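Local coordinates for protein metallo-beta-lactamase (Pseudomonas stutzeri, PDB 4ZEJ) that probably hydrolyses beta-lactam antibiotics to substituted beta-amino acids with the help of two zinc ions, as a class B metallo-beta-lactamase, at residues 9-14 against 150-155; 35-40 against 126-131. All coordinates share one frame; numbering follows the deposited sequence.

From the N terminus, the chain lays down the edge strand 7-12, turns, and returns along 15-24 before reaching 30-39, three neighbouring, antiparallel strands of one mixed sheet. At 35-40 it passes what will become interaction 2, which closes when the turn leading into strand 129-132 of the other sheet arrives some 86 residues later. Interaction 1 closes afterwards, as 150-155 reaches back to 9-14, so the shorter loop sits wholly within the longer one. Both contacts bridge the same two sheets, with centres about 10 Å apart. They also meet directly: N14 O lies 2.8 Å from I38 N, a probable hydrogen bond, and F154 packs on L35.

Interaction 1 of 2, residues 9-14 against 150-155; sequences EKVKEN and SKILFG
K12 lays the aliphatic part of its side chain along the end of I152, with K12 CD 3.7 Å from I152 CD1 and K12 CG also close to that methyl. The two side chains, reaching out from facing backbones, overlap flank to flank and bridge the sheets of the metallo-beta-lactamase alpha-beta/beta-alpha sandwich: 9-14 comes from the edge strand of one, while 150-155 leads into a strand of the other. A classic beta bulge at V11 and K12, both facing I15, accompanies the turning of both CB atoms toward 150-155. V11 adds only a loose touch, its CG1 lying 4.5 Å from I152 CD1. A second irregularity, a G1 bulge at K151 and I152 opposite L147, marks the start of the partner strand. I15 and I194 help to enclose I152 between the sheets.

Past the apolar overlap comes the lysine's charged end. Its chain is extended at chi2 but bends at chi3 (-67°), which swings the ammonium group onto the backbone carbonyl of S150. K12 NZ donates to S150 O over 2.9 Å; the C=O...N angle is 134°, with the nitrogen tilted 24° out of the carbonyl plane. K12 thus supplies most of the apolar overlap with I152 and the direct hydrogen bond.

A water makes a second bridge nearby. It donates a hydrogen bond to E13 O at 2.9 Å, and its oxygen lies 2.6 Å from the hydroxyl OG of S150.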
ATOM      1  N   GLU A   9       1.813  -9.313  11.789  1.00 28.58           N
ATOM      2  CA  GLU A   9       1.077  -9.115  13.035  1.00 30.33           C
ATOM      3  C   GLU A   9      -0.406  -8.891  12.733  1.00 30.10           C
ATOM      4  O   GLU A   9      -0.751  -8.253  11.738  1.00 28.75           O
ATOM      5  CB  GLU A   9       1.737  -7.952  13.819  1.00 30.82           C
ATOM      6  CG  GLU A   9       3.093  -8.370  14.427  1.00 32.07           C
ATOM      7  CD  GLU A   9       4.004  -7.227  14.844  1.00 32.33           C
ATOM      8  OE1 GLU A   9       4.345  -6.406  13.991  1.00 30.81           O
ATOM      9  OE2 GLU A   9       4.436  -7.183  16.028  1.00 34.79           O
ATOM     10  N   LYS A  10      -1.289  -9.434  13.569  1.00 31.28           N
ATOM     11  CA  LYS A  10      -2.731  -9.302  13.338  1.00 32.05           C
ATOM     12  C   LYS A  10      -3.211  -7.888  13.671  1.00 31.58           C
ATOM     13  O   LYS A  10      -2.860  -7.359  14.718  1.00 32.45           O
ATOM     14  CB  LYS A  10      -3.501 -10.315  14.189  1.00 34.71           C
ATOM     15  CG  LYS A  10      -4.986 -10.420  13.864  1.00 36.27           C
ATOM     16  CD  LYS A  10      -5.610 -11.553  14.660  1.00 39.22           C
ATOM     17  CE  LYS A  10      -7.118 -11.594  14.541  1.00 41.20           C
ATOM     18  NZ  LYS A  10      -7.684 -12.648  15.434  1.00 44.44           N
ATOM     19  N   VAL A  11      -4.022  -7.297  12.795  1.00 30.96           N
ATOM     20  CA  VAL A  11      -4.692  -6.009  13.056  1.00 31.33           C
ATOM     21  C   VAL A  11      -6.073  -6.271  13.664  1.00 33.64           C
ATOM     22  O   VAL A  11      -6.434  -5.724  14.707  1.00 34.74           O
ATOM     23  CB  VAL A  11      -4.849  -5.179  11.759  1.00 30.14           C
ATOM     24  CG1 VAL A  11      -5.574  -3.866  12.030  1.00 31.13           C
ATOM     25  CG2 VAL A  11      -3.484  -4.926  11.130  1.00 28.22           C
ATOM     26  N   LYS A  12      -6.845  -7.098  12.975  1.00 34.74           N
ATOM     27  CA  LYS A  12      -8.134  -7.577  13.458  1.00 37.42           C
ATOM     28  C   LYS A  12      -8.447  -8.878  12.729  1.00 37.85           C
ATOM     29  O   LYS A  12      -7.625  -9.340  11.922  1.00 35.91           O
ATOM     30  CB  LYS A  12      -9.229  -6.521  13.246  1.00 39.05           C
ATOM     31  CG  LYS A  12      -9.545  -6.173  11.789  1.00 38.36           C
ATOM     32  CD  LYS A  12     -10.545  -5.016  11.677  1.00 40.08           C
ATOM     33  CE  LYS A  12     -11.927  -5.358  12.186  1.00 43.17           C
ATOM     34  NZ  LYS A  12     -12.914  -4.262  11.941  1.00 44.98           N
ATOM     35  N   GLU A  13      -9.616  -9.465  13.004  1.00 39.98           N
ATOM     36  CA  GLU A  13     -10.029 -10.699  12.330  1.00 41.07           C
ATOM     37  C   GLU A  13      -9.786 -10.577  10.821  1.00 38.82           C
ATOM     38  O   GLU A  13     -10.216  -9.607  10.188  1.00 37.92           O
ATOM     39  CB  GLU A  13     -11.505 -11.018  12.589  1.00 44.68           C
ATOM     40  CG  GLU A  13     -11.978 -12.347  11.978  1.00 46.94           C
ATOM     41  CD  GLU A  13     -13.466 -12.594  12.132  1.00 50.65           C
ATOM     42  OE1 GLU A  13     -14.193 -11.667  12.543  1.00 52.28           O
ATOM     43  OE2 GLU A  13     -13.926 -13.726  11.842  1.00 53.08           O
ATOM     44  N   ASN A  14      -9.067 -11.552  10.275  1.00 37.76           N
ATOM     45  CA  ASN A  14      -8.827 -11.671   8.836  1.00 36.65           C
ATOM     46  C   ASN A  14      -7.864 -10.647   8.223  1.00 33.62           C
ATOM     47  O   ASN A  14      -7.668 -10.661   7.013  1.00 33.10           O
ATOM     48  CB  ASN A  14     -10.159 -11.709   8.047  1.00 38.62           C
ATOM     49  CG  ASN A  14     -10.939 -12.987   8.280  1.00 41.54           C
ATOM     50  OD1 ASN A  14     -10.355 -14.058   8.389  1.00 42.37           O
ATOM     51  ND2 ASN A  14     -12.263 -12.886   8.334  1.00 43.90           N
ATOM     52  N   SER A 150     -14.150  -5.092   6.600  1.00 36.31           N
ATOM     53  CA  SER A 150     -13.352  -4.787   7.788  1.00 35.12           C
ATOM     54  C   SER A 150     -13.410  -3.319   8.227  1.00 33.51           C
ATOM     55  O   SER A 150     -12.970  -2.998   9.332  1.00 32.99           O
ATOM     56  CB  SER A 150     -11.893  -5.158   7.524  1.00 33.97           C
ATOM     57  OG  SER A 150     -11.806  -6.514   7.129  1.00 35.63           O
ATOM     58  N   LYS A 151     -13.934  -2.441   7.370  1.00 32.69           N
ATOM     59  CA  LYS A 151     -13.950  -1.002   7.626  1.00 31.73           C
ATOM     60  C   LYS A 151     -12.536  -0.446   7.811  1.00 29.21           C
ATOM     61  O   LYS A 151     -12.307   0.453   8.635  1.00 28.41           O
ATOM     62  CB  LYS A 151     -14.842  -0.651   8.832  1.00 33.30           C
ATOM     63  CG  LYS A 151     -16.203  -1.335   8.855  1.00 36.14           C
ATOM     64  CD  LYS A 151     -17.056  -0.925   7.665  1.00 37.49           C
ATOM     65  CE  LYS A 151     -18.374  -1.685   7.628  1.00 40.60           C
ATOM     66  NZ  LYS A 151     -18.951  -1.658   6.255  1.00 41.81           N
ATOM     67  N   ILE A 152     -11.607  -0.989   7.031  1.00 28.04           N
ATOM     68  CA  ILE A 152     -10.219  -0.551   7.022  1.00 26.40           C
ATOM     69  C   ILE A 152      -9.961   0.158   5.703  1.00 25.36           C
ATOM     70  O   ILE A 152     -10.295  -0.361   4.633  1.00 25.99           O
ATOM     71  CB  ILE A 152      -9.241  -1.730   7.181  1.00 26.59           C
ATOM     72  CG1 ILE A 152      -9.355  -2.322   8.593  1.00 27.70           C
ATOM     73  CG2 ILE A 152      -7.795  -1.311   6.841  1.00 25.44           C
ATOM     74  CD1 ILE A 152      -8.637  -3.647   8.757  1.00 28.23           C
ATOM     75  N   LEU A 153      -9.352   1.335   5.790  1.00 23.88           N
ATOM     76  CA  LEU A 153      -8.775   1.993   4.640  1.00 22.97           C
ATOM     77  C   LEU A 153      -7.263   1.858   4.716  1.00 21.83           C
ATOM     78  O   LEU A 153      -6.634   2.342   5.652  1.00 21.09           O
ATOM     79  CB  LEU A 153      -9.168   3.471   4.612  1.00 22.94           C
ATOM     80  CG  LEU A 153      -8.704   4.252   3.394  1.00 22.59           C
ATOM     81  CD1 LEU A 153      -9.414   3.770   2.140  1.00 23.58           C
ATOM     82  CD2 LEU A 153      -8.926   5.744   3.637  1.00 22.61           C
ATOM     83  N   PHE A 154      -6.695   1.165   3.746  1.00 21.76           N
ATOM     84  CA  PHE A 154      -5.253   1.124   3.574  1.00 21.17           C
ATOM     85  C   PHE A 154      -4.854   2.320   2.714  1.00 20.78           C
ATOM     86  O   PHE A 154      -5.122   2.359   1.517  1.00 21.02           O
ATOM     87  CB  PHE A 154      -4.811  -0.183   2.934  1.00 21.62           C
ATOM     88  CG  PHE A 154      -3.326  -0.292   2.811  1.00 20.82           C
ATOM     89  CD1 PHE A 154      -2.556  -0.722   3.887  1.00 20.89           C
ATOM     90  CD2 PHE A 154      -2.694   0.093   1.631  1.00 20.81           C
ATOM     91  CE1 PHE A 154      -1.175  -0.796   3.781  1.00 20.68           C
ATOM     92  CE2 PHE A 154      -1.323   0.025   1.524  1.00 20.32           C
ATOM     93  CZ  PHE A 154      -0.559  -0.408   2.595  1.00 20.26           C
ATOM     94  N   GLY A 155      -4.212   3.299   3.339  1.00 20.39           N
ATOM     95  CA  GLY A 155      -3.862   4.549   2.662  1.00 20.35           C
ATOM     96  C   GLY A 155      -2.597   4.485   1.832  1.00 20.34           C
ATOM     97  O   GLY A 155      -2.410   5.309   0.937  1.00 21.07           O
TER
HETATM   98  O   HOH W   1     -12.397  -7.961   9.267  1.00 37.65           O

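Interaction 2 of 2, residues 35-40 against 126-131; sequences LVVIDK and DGLIEV
The leucine L128 rests on an aspartate: its methyl CD2 comes within 3.5 Å of D39 CB, and its other methyl, CD1, lies 3.7 Å from D39 CG, beside the carboxylate. The two side chains lie alongside one another, pointing opposite ways, one branch of the leucine meeting the aspartate's methylene and the other its acid group. CD2 also meets V37, whose CG1 approaches it tip to tip at 4.0 Å. V37 and D39, two residues apart on strand 30-39, both turn their CB atoms toward 126-131, whereas that of I38 points away, so L128 touches the two inward-facing positions at once.

L128 belongs to a classic beta bulge: it and I129 both face L124 where the chain enters strand 129-132. Its CG stands opposite the backbone N (chi1 178°), carrying the two methyls across to the facing strand. The contact joins the two sheets of the alpha-beta/beta-alpha sandwich near the end of strand 30-39, with L147 packing on V37 and on I129.

D39's polar end has its partner elsewhere: OD1 forms a salt bridge with NZ of K149, a residue that L128 also packs on. The aspartate thus divides its work, offering its methylene and the side of its acid group to L128 as packing surface while K149 meets the charge, and 35-40 and 126-131 are joined directly by packing alone.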
ATOM      1  N   LEU A  35      -0.400  -5.272   3.754  1.00 20.70           N
ATOM      2  CA  LEU A  35      -1.387  -6.154   4.389  1.00 22.02           C
ATOM      3  C   LEU A  35      -1.444  -7.512   3.738  1.00 22.54           C
ATOM      4  O   LEU A  35      -1.094  -7.667   2.554  1.00 22.16           O
ATOM      5  CB  LEU A  35      -2.801  -5.570   4.320  1.00 23.04           C
ATOM      6  CG  LEU A  35      -3.133  -4.229   4.927  1.00 23.22           C
ATOM      7  CD1 LEU A  35      -4.592  -3.876   4.657  1.00 24.56           C
ATOM      8  CD2 LEU A  35      -2.823  -4.271   6.417  1.00 23.76           C
ATOM      9  N   VAL A  36      -1.887  -8.491   4.521  1.00 23.55           N
ATOM     10  CA  VAL A  36      -2.489  -9.711   3.968  1.00 24.76           C
ATOM     11  C   VAL A  36      -3.951  -9.694   4.390  1.00 26.18           C
ATOM     12  O   VAL A  36      -4.250  -9.581   5.591  1.00 27.09           O
ATOM     13  CB  VAL A  36      -1.821 -11.003   4.484  1.00 25.20           C
ATOM     14  CG1 VAL A  36      -2.461 -12.231   3.838  1.00 26.72           C
ATOM     15  CG2 VAL A  36      -0.320 -11.001   4.221  1.00 24.45           C
ATOM     16  N   VAL A  37      -4.850  -9.797   3.406  1.00 27.01           N
ATOM     17  CA  VAL A  37      -6.292  -9.809   3.619  1.00 28.75           C
ATOM     18  C   VAL A  37      -6.756 -11.249   3.423  1.00 30.92           C
ATOM     19  O   VAL A  37      -6.458 -11.854   2.390  1.00 30.45           O
ATOM     20  CB  VAL A  37      -7.015  -8.862   2.634  1.00 29.03           C
ATOM     21  CG1 VAL A  37      -8.533  -8.937   2.801  1.00 31.43           C
ATOM     22  CG2 VAL A  37      -6.526  -7.422   2.820  1.00 27.89           C
ATOM     23  N   ILE A  38      -7.471 -11.784   4.416  1.00 32.96           N
ATOM     24  CA  ILE A  38      -7.999 -13.144   4.376  1.00 35.64           C
ATOM     25  C   ILE A  38      -9.526 -13.097   4.242  1.00 38.61           C
ATOM     26  O   ILE A  38     -10.196 -12.262   4.851  1.00 38.46           O
ATOM     27  CB  ILE A  38      -7.630 -13.937   5.656  1.00 36.37           C
ATOM     28  CG1 ILE A  38      -6.120 -13.887   5.943  1.00 34.54           C
ATOM     29  CG2 ILE A  38      -8.096 -15.382   5.562  1.00 38.54           C
ATOM     30  CD1 ILE A  38      -5.231 -14.496   4.890  1.00 33.61           C
ATOM     31  N   ASP A  39     -10.075 -14.010   3.447  1.00 41.15           N
ATOM     32  CA  ASP A  39     -11.522 -14.178   3.348  1.00 44.84           C
ATOM     33  C   ASP A  39     -11.808 -15.585   2.846  1.00 46.92           C
ATOM     34  O   ASP A  39     -11.332 -15.960   1.777  1.00 46.54           O
ATOM     35  CB  ASP A  39     -12.120 -13.141   2.387  1.00 45.43           C
ATOM     36  CG  ASP A  39     -13.618 -13.027   2.510  1.00 49.25           C
ATOM     37  OD1 ASP A  39     -14.090 -12.550   3.569  1.00 50.89           O
ATOM     38  OD2 ASP A  39     -14.340 -13.394   1.552  1.00 50.99           O
ATOM     39  N   LYS A  40     -12.549 -16.367   3.631  1.00 49.83           N
ATOM     40  CA  LYS A  40     -13.015 -17.693   3.212  1.00 52.36           C
ATOM     41  C   LYS A  40     -11.887 -18.560   2.624  1.00 50.65           C
ATOM     42  O   LYS A  40     -12.005 -19.075   1.508  1.00 52.36           O
ATOM     43  CB  LYS A  40     -14.146 -17.541   2.185  1.00 55.08           C
ATOM     44  CG  LYS A  40     -15.311 -16.677   2.639  1.00 57.50           C
ATOM     45  CD  LYS A  40     -16.406 -16.650   1.581  1.00 60.73           C
ATOM     46  CE  LYS A  40     -17.426 -15.549   1.840  1.00 62.54           C
ATOM     47  NZ  LYS A  40     -18.357 -15.887   2.950  1.00 65.60           N
ATOM     48  N   ASP A 126     -14.076 -10.226  -5.952  1.00 57.92           N
ATOM     49  CA  ASP A 126     -15.550 -10.201  -5.861  1.00 61.48           C
ATOM     50  C   ASP A 126     -16.065  -9.194  -4.822  1.00 59.69           C
ATOM     51  O   ASP A 126     -16.889  -9.524  -3.970  1.00 61.60           O
ATOM     52  CB  ASP A 126     -16.090 -11.605  -5.546  1.00 65.36           C
ATOM     53  CG  ASP A 126     -15.758 -12.625  -6.629  1.00 67.97           C
ATOM     54  OD1 ASP A 126     -16.482 -12.676  -7.647  1.00 70.89           O
ATOM     55  OD2 ASP A 126     -14.787 -13.392  -6.448  1.00 67.58           O
ATOM     56  N   GLY A 127     -15.528  -7.979  -4.867  1.00 56.09           N
ATOM     57  CA  GLY A 127     -15.973  -6.895  -3.981  1.00 54.43           C
ATOM     58  C   GLY A 127     -15.272  -6.775  -2.632  1.00 51.05           C
ATOM     59  O   GLY A 127     -15.502  -5.806  -1.913  1.00 50.25           O
ATOM     60  N   LEU A 128     -14.420  -7.738  -2.280  1.00 49.16           N
ATOM     61  CA  LEU A 128     -13.724  -7.735  -0.984  1.00 46.42           C
ATOM     62  C   LEU A 128     -12.744  -6.565  -0.878  1.00 42.47           C
ATOM     63  O   LEU A 128     -12.557  -5.996   0.197  1.00 40.67           O
ATOM     64  CB  LEU A 128     -12.957  -9.049  -0.801  1.00 46.81           C
ATOM     65  CG  LEU A 128     -12.115  -9.263   0.460  1.00 45.52           C
ATOM     66  CD1 LEU A 128     -12.995  -9.437   1.676  1.00 47.46           C
ATOM     67  CD2 LEU A 128     -11.199 -10.463   0.297  1.00 45.99           C
ATOM     68  N   ILE A 129     -12.112  -6.240  -1.998  1.00 40.59           N
ATOM     69  CA  ILE A 129     -11.061  -5.238  -2.046  1.00 37.85           C
ATOM     70  C   ILE A 129     -11.460  -4.212  -3.093  1.00 37.82           C
ATOM     71  O   ILE A 129     -11.694  -4.562  -4.260  1.00 39.33           O
ATOM     72  CB  ILE A 129      -9.713  -5.901  -2.391  1.00 36.61           C
ATOM     73  CG1 ILE A 129      -9.245  -6.775  -1.219  1.00 36.71           C
ATOM     74  CG2 ILE A 129      -8.651  -4.856  -2.706  1.00 34.67           C
ATOM     75  CD1 ILE A 129      -8.255  -7.850  -1.593  1.00 36.75           C
ATOM     76  N   GLU A 130     -11.577  -2.958  -2.667  1.00 36.19           N
ATOM     77  CA  GLU A 130     -11.878  -1.861  -3.566  1.00 36.45           C
ATOM     78  C   GLU A 130     -10.653  -0.972  -3.688  1.00 33.62           C
ATOM     79  O   GLU A 130     -10.033  -0.641  -2.679  1.00 31.99           O
ATOM     80  CB  GLU A 130     -13.086  -1.074  -3.071  1.00 38.38           C
ATOM     81  CG  GLU A 130     -14.344  -1.935  -2.968  1.00 41.96           C
ATOM     82  CD  GLU A 130     -15.604  -1.160  -2.608  1.00 44.56           C
ATOM     83  OE1 GLU A 130     -15.528   0.052  -2.311  1.00 44.31           O
ATOM     84  OE2 GLU A 130     -16.689  -1.780  -2.631  1.00 48.08           O
ATOM     85  N   VAL A 131     -10.327  -0.590  -4.918  1.00 32.23           N
ATOM     86  CA  VAL A 131      -9.185   0.290  -5.226  1.00 30.78           C
ATOM     87  C   VAL A 131      -9.753   1.616  -5.735  1.00 31.13           C
ATOM     88  O   VAL A 131     -10.601   1.626  -6.625  1.00 32.55           O
ATOM     89  CB  VAL A 131      -8.264  -0.350  -6.280  1.00 30.67           C
ATOM     90  CG1 VAL A 131      -7.059   0.539  -6.584  1.00 29.85           C
ATOM     91  CG2 VAL A 131      -7.803  -1.722  -5.805  1.00 30.49           C
TER